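Local coordinates for pyridoxamine 5'-phosphate oxidase (Burkholderia, PDB 4HMW), which catalyses FMN-dependent oxidations by molecular oxygen in the terminal steps of core phenazine biosynthesis, at residues 28-33 / 183-188; 74-79 / 177-182. One frame throughout, in Å; residues are numbered along the deposited sequence.

How the contacts relate
From the N terminus, the chain enters helix 30-43, and segment 28-33, the start of that helix with the loop before it, is the first side of contact 1. It then runs into the antiparallel sheet and reaches the turn at 74-77 between strands 63-74 and 77-83, the first side of contact 2. Strand 175-182 returns beside strand 77-83 and closes contact 2. The chain then turns at H183, and strand 184-189 packs against helix 30-43 to close contact 1. Contact 2 is thus nested inside contact 1. The two touch through I31, whose side chain packs on D74, D75, G77 and P182. Together they tie the N-terminal helix and the 74-77 turn to two consecutive strands.

Contact 1 (28-33 / 183-188); sequences SEPITL and HEMEFW. With FMN (flavin mononucleotide), chain C.
L33 lies over one face of the F187 ring. Its CD2 sits above the ring centre, 3.6 Å from the centroid and only 7° off the ring normal, a CH-pi contact. CG of L33 comes down nearer the rim, 3.6 Å from CE2 of F187. The two side chains slide past each other in opposite directions. In L33, chi1 (-175°) puts CG anti to the backbone N, and chi2 then sets CD2 over the centre.

P30 meets the strand at two residues. Its CB is 3.7 Å from SD of M185, and CG also lies close to this sulfur. The same CB approaches CE1 of F187 at 4.2 Å, while the carbonyl O of P30 stands obliquely to the ring, 3.6 Å from CZ. The M185 chain bends at its last torsion (chi3 49°). This turns CE aside and leaves SD as the atom that meets the proline. I31 adds a looser contact, CD1 to the same SD at 4.4 Å. All five touching residues are buried, and the join is mostly apolar side-chain packing.

M185 and F187 face the helix. W188, next in the strand, belongs to the FMN pocket instead. Its CH2 lies 3.4 Å from the flavin methyl C8M, so the strand has helix packing on one side and cofactor on the other. K88 and S146 of the second subunit hydrogen-bond this FMN, so both subunits build the site.

W37, further along helix 30-43, meets the F187 ring edge-to-face. I111 of strand 109-119 packs against M185 and F187. On the other flank of strand 184-189, strand 197-204 brings Y201 to P30 and L199 to L33, so the first turn of the helix rests on side chains from two adjacent strands.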
# COMPACT_ATOMS: atom_id res chain seq x y z
N SER B 28 9.09 1.11 24.28
CA SER B 28 10.16 0.17 23.98
C SER B 28 9.82 -0.78 22.83
O SER B 28 10.71 -1.24 22.14
CB SER B 28 10.53 -0.64 25.22
OG SER B 28 9.40 -1.29 25.75
N GLU B 29 8.54 -1.08 22.65
CA GLU B 29 8.09 -2.00 21.59
C GLU B 29 7.17 -1.27 20.62
O GLU B 29 6.25 -0.59 21.04
CB GLU B 29 7.30 -3.17 22.19
CG GLU B 29 8.06 -4.03 23.16
CD GLU B 29 8.68 -5.23 22.50
OE1 GLU B 29 8.53 -5.39 21.27
OE2 GLU B 29 9.32 -6.04 23.22
N PRO B 30 7.39 -1.42 19.33
CA PRO B 30 6.56 -0.65 18.38
C PRO B 30 5.08 -1.11 18.35
O PRO B 30 4.18 -0.32 18.10
CB PRO B 30 7.26 -0.85 17.04
CG PRO B 30 8.02 -2.14 17.20
CD PRO B 30 8.46 -2.18 18.64
N ILE B 31 4.80 -2.37 18.67
CA ILE B 31 3.42 -2.82 18.63
C ILE B 31 2.56 -2.03 19.62
O ILE B 31 1.38 -1.78 19.37
CB ILE B 31 3.30 -4.32 18.91
CG1 ILE B 31 3.98 -5.13 17.81
CG2 ILE B 31 1.87 -4.71 18.98
CD1 ILE B 31 3.35 -5.00 16.44
N THR B 32 3.17 -1.62 20.74
CA THR B 32 2.46 -0.81 21.73
C THR B 32 1.97 0.49 21.07
O THR B 32 0.84 0.92 21.29
CB THR B 32 3.39 -0.46 22.92
OG1 THR B 32 3.81 -1.66 23.56
CG2 THR B 32 2.70 0.45 23.92
N LEU B 33 2.83 1.10 20.25
CA LEU B 33 2.50 2.37 19.60
C LEU B 33 1.49 2.14 18.47
O LEU B 33 0.58 2.93 18.27
CB LEU B 33 3.77 3.06 19.07
CG LEU B 33 3.60 4.45 18.47
CD1 LEU B 33 2.96 5.38 19.46
CD2 LEU B 33 4.93 5.05 17.97
N HIS B 183 10.23 -6.70 11.67
CA HIS B 183 11.61 -6.36 12.07
C HIS B 183 11.88 -4.87 11.92
O HIS B 183 12.96 -4.39 12.29
CB HIS B 183 12.64 -7.14 11.25
CG HIS B 183 12.62 -6.83 9.79
ND1 HIS B 183 11.97 -7.63 8.88
CD2 HIS B 183 13.15 -5.80 9.09
CE1 HIS B 183 12.09 -7.10 7.68
NE2 HIS B 183 12.79 -5.99 7.78
N GLU B 184 10.91 -4.14 11.36
CA GLU B 184 11.08 -2.70 11.15
C GLU B 184 9.70 -2.09 11.08
O GLU B 184 8.82 -2.65 10.46
CB GLU B 184 11.86 -2.39 9.86
CG GLU B 184 12.06 -0.90 9.61
CD GLU B 184 12.81 -0.60 8.31
OE1 GLU B 184 13.14 0.58 8.08
OE2 GLU B 184 13.11 -1.54 7.51
N MET B 185 9.49 -0.96 11.75
CA MET B 185 8.27 -0.17 11.59
C MET B 185 8.57 1.31 11.50
O MET B 185 9.51 1.77 12.09
CB MET B 185 7.32 -0.39 12.76
CG MET B 185 6.82 -1.79 12.79
SD MET B 185 5.61 -2.16 14.04
CE MET B 185 4.46 -0.87 13.86
N GLU B 186 7.77 2.04 10.75
CA GLU B 186 7.88 3.49 10.78
C GLU B 186 6.53 4.08 11.03
O GLU B 186 5.49 3.61 10.47
CB GLU B 186 8.39 4.12 9.46
CG GLU B 186 8.54 5.68 9.64
CD GLU B 186 8.72 6.53 8.36
OE1 GLU B 186 9.16 6.00 7.29
OE2 GLU B 186 8.43 7.76 8.45
N PHE B 187 6.55 5.11 11.87
CA PHE B 187 5.36 5.88 12.21
C PHE B 187 5.58 7.27 11.65
O PHE B 187 6.58 7.91 11.95
CB PHE B 187 5.23 5.92 13.71
CG PHE B 187 4.90 4.58 14.31
CD1 PHE B 187 5.93 3.69 14.58
CD2 PHE B 187 3.61 4.22 14.61
CE1 PHE B 187 5.67 2.46 15.09
CE2 PHE B 187 3.35 2.98 15.16
CZ PHE B 187 4.39 2.09 15.40
N TRP B 188 4.65 7.73 10.82
CA TRP B 188 4.74 9.04 10.14
C TRP B 188 3.51 9.88 10.42
O TRP B 188 2.40 9.40 10.28
CB TRP B 188 4.84 8.78 8.65
CG TRP B 188 5.04 9.96 7.71
CD1 TRP B 188 6.21 10.34 7.14
CD2 TRP B 188 4.05 10.86 7.20
NE1 TRP B 188 6.03 11.39 6.30
CE2 TRP B 188 4.71 11.72 6.28
CE3 TRP B 188 2.67 10.97 7.36
CZ2 TRP B 188 4.05 12.73 5.59
CZ3 TRP B 188 2.01 11.96 6.64
CH2 TRP B 188 2.70 12.82 5.77
N1 FMN C . 7.38 11.39 -0.63
C2 FMN C . 8.03 11.62 -1.81
O2 FMN C . 9.24 11.50 -1.88
N3 FMN C . 7.32 11.95 -2.93
C4 FMN C . 5.95 12.11 -2.87
O4 FMN C . 5.34 12.42 -3.91
C4A FMN C . 5.29 11.90 -1.67
N5 FMN C . 3.92 12.09 -1.57
C5A FMN C . 3.29 11.83 -0.35
C6 FMN C . 1.92 11.99 -0.27
C7 FMN C . 1.26 11.72 0.91
C7M FMN C . -0.21 11.90 0.95
C8 FMN C . 1.98 11.32 2.04
C8M FMN C . 1.29 11.00 3.32
C9 FMN C . 3.35 11.16 1.96
C9A FMN C . 4.02 11.46 0.78
N10 FMN C . 5.43 11.33 0.67
C10 FMN C . 6.03 11.55 -0.55
C1' FMN C . 6.31 10.93 1.79
C2' FMN C . 6.57 9.42 1.80
O2' FMN C . 5.42 8.70 2.27
C3' FMN C . 7.78 9.04 2.65
O3' FMN C . 7.56 9.52 3.96
C4' FMN C . 9.09 9.58 2.06
O4' FMN C . 8.98 9.64 0.65
C5' FMN C . 10.30 8.79 2.54
O5' FMN C . 10.13 7.42 2.25
P FMN C . 11.36 6.40 2.33
O1P FMN C . 12.26 6.65 1.14
O2P FMN C . 12.11 6.68 3.64
O3P FMN C . 10.74 5.05 2.24

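Contact 2 (74-79 / 177-182); sequences DDRGVI and GYRLEP
Strands 77-79 and 177-182 run antiparallel at 159°, and V78 and L180 form a hydrogen-bonded pair. V78 N bonds to L180 O at 3.0 Å, and L180 N to V78 O at 2.8 Å. I79 and R179 form the next, non-hydrogen-bonded pair. The V78 and L180 side chains share one face of the sheet. R179 lies on the other face and reaches back over the turn. Its NE donates to D74 OD2 at 3.1 Å, close to the guanidinium plane and on the syn lone pair. The bond is fairly straight. A weaker bond from NH1 to the same oxygen completes the salt bridge.

D74 also shapes the hairpin turn joining strands 63-74 and 77-83, a type I turn from D74 to G77. Its OD1 accepts from R76 N at 2.9 Å, forming an Asx turn, and from G77 N weakly. One carboxylate thus grips both the turn and the neighbouring strand.

The guanidinium of R76 stacks on that of R179, centres 3.8 Å apart and planes at 26°. R76 NH2 lies over one face of its partner, toward the rim. The R76 chain bends at chi3 (-75°), which turns NE. R179 NH2 makes a salt bridge to E181 OE2 (3.3 Å), so D74, R179 and E181 form a salt-bridge network. The two carboxylates would offset the like charges of the stacked arginines. E181 CB and CG and P182 CD pack on the carbonyl O of R76.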
# COMPACT_ATOMS: atom_id res chain seq x y z
N ASP B 74 -1.68 -9.03 17.96
CA ASP B 74 -1.23 -9.52 19.26
C ASP B 74 0.17 -8.97 19.54
O ASP B 74 0.69 -8.16 18.75
CB ASP B 74 -1.29 -11.05 19.32
CG ASP B 74 -0.32 -11.74 18.37
OD1 ASP B 74 0.66 -11.11 17.95
OD2 ASP B 74 -0.53 -12.95 18.08
N ASP B 75 0.80 -9.41 20.61
CA ASP B 75 2.08 -8.84 21.01
C ASP B 75 3.23 -9.11 20.06
O ASP B 75 4.29 -8.51 20.19
CB ASP B 75 2.47 -9.35 22.39
CG ASP B 75 1.45 -8.97 23.43
OD1 ASP B 75 0.46 -9.72 23.58
OD2 ASP B 75 1.63 -7.92 24.09
N ARG B 76 3.02 -9.99 19.09
CA ARG B 76 4.09 -10.33 18.16
C ARG B 76 3.84 -9.83 16.73
O ARG B 76 4.74 -9.87 15.91
CB ARG B 76 4.30 -11.85 18.13
CG ARG B 76 4.98 -12.42 19.37
CD ARG B 76 5.25 -13.92 19.20
NE ARG B 76 4.02 -14.71 19.34
CZ ARG B 76 3.88 -15.97 18.92
NH1 ARG B 76 4.89 -16.60 18.32
NH2 ARG B 76 2.73 -16.61 19.09
N GLY B 77 2.62 -9.40 16.41
CA GLY B 77 2.38 -8.91 15.07
C GLY B 77 0.92 -8.85 14.68
O GLY B 77 0.01 -8.95 15.49
N VAL B 78 0.73 -8.67 13.39
CA VAL B 78 -0.56 -8.39 12.79
C VAL B 78 -1.12 -9.64 12.11
O VAL B 78 -0.48 -10.20 11.22
CB VAL B 78 -0.38 -7.30 11.75
CG1 VAL B 78 -1.69 -7.02 11.06
CG2 VAL B 78 0.19 -6.03 12.43
N ILE B 79 -2.31 -10.05 12.51
CA ILE B 79 -2.88 -11.32 12.06
C ILE B 79 -3.84 -11.05 10.91
O ILE B 79 -4.66 -10.13 10.98
CB ILE B 79 -3.58 -11.98 13.21
CG1 ILE B 79 -2.51 -12.44 14.21
CG2 ILE B 79 -4.43 -13.18 12.74
CD1 ILE B 79 -3.07 -13.15 15.40
N GLY B 177 -4.31 -18.53 8.29
CA GLY B 177 -3.92 -17.25 8.87
C GLY B 177 -2.41 -17.11 8.89
O GLY B 177 -1.67 -18.11 8.90
N TYR B 178 -1.96 -15.85 8.89
CA TYR B 178 -0.54 -15.50 9.01
C TYR B 178 -0.41 -14.43 10.08
O TYR B 178 -1.33 -13.66 10.29
CB TYR B 178 0.02 -14.89 7.70
CG TYR B 178 0.11 -15.89 6.57
CD1 TYR B 178 1.23 -16.67 6.39
CD2 TYR B 178 -0.93 -16.04 5.69
CE1 TYR B 178 1.28 -17.58 5.36
CE2 TYR B 178 -0.89 -16.93 4.68
CZ TYR B 178 0.20 -17.69 4.50
OH TYR B 178 0.20 -18.59 3.45
N ARG B 179 0.73 -14.40 10.75
CA ARG B 179 1.12 -13.25 11.55
C ARG B 179 2.26 -12.50 10.87
O ARG B 179 3.32 -13.07 10.61
CB ARG B 179 1.52 -13.70 12.96
CG ARG B 179 1.80 -12.49 13.92
CD ARG B 179 2.36 -12.94 15.26
NE ARG B 179 1.46 -13.87 15.93
CZ ARG B 179 1.56 -15.20 15.95
NH1 ARG B 179 0.64 -15.89 16.61
NH2 ARG B 179 2.56 -15.86 15.37
N LEU B 180 2.05 -11.22 10.57
CA LEU B 180 3.09 -10.39 10.07
C LEU B 180 3.87 -9.89 11.26
O LEU B 180 3.39 -9.06 12.00
CB LEU B 180 2.52 -9.25 9.22
CG LEU B 180 3.51 -8.24 8.63
CD1 LEU B 180 4.54 -8.93 7.78
CD2 LEU B 180 2.78 -7.15 7.84
N GLU B 181 5.07 -10.42 11.44
CA GLU B 181 5.92 -10.09 12.58
C GLU B 181 6.99 -9.10 12.12
O GLU B 181 7.81 -9.41 11.24
CB GLU B 181 6.58 -11.35 13.16
CG GLU B 181 5.59 -12.41 13.55
CD GLU B 181 6.21 -13.54 14.35
OE1 GLU B 181 7.46 -13.71 14.34
OE2 GLU B 181 5.42 -14.29 14.98
N PRO B 182 6.98 -7.90 12.70
CA PRO B 182 7.86 -6.87 12.15
C PRO B 182 9.30 -7.03 12.57
O PRO B 182 9.56 -7.43 13.72
CB PRO B 182 7.28 -5.57 12.75
CG PRO B 182 6.61 -6.00 14.00
CD PRO B 182 6.05 -7.37 13.71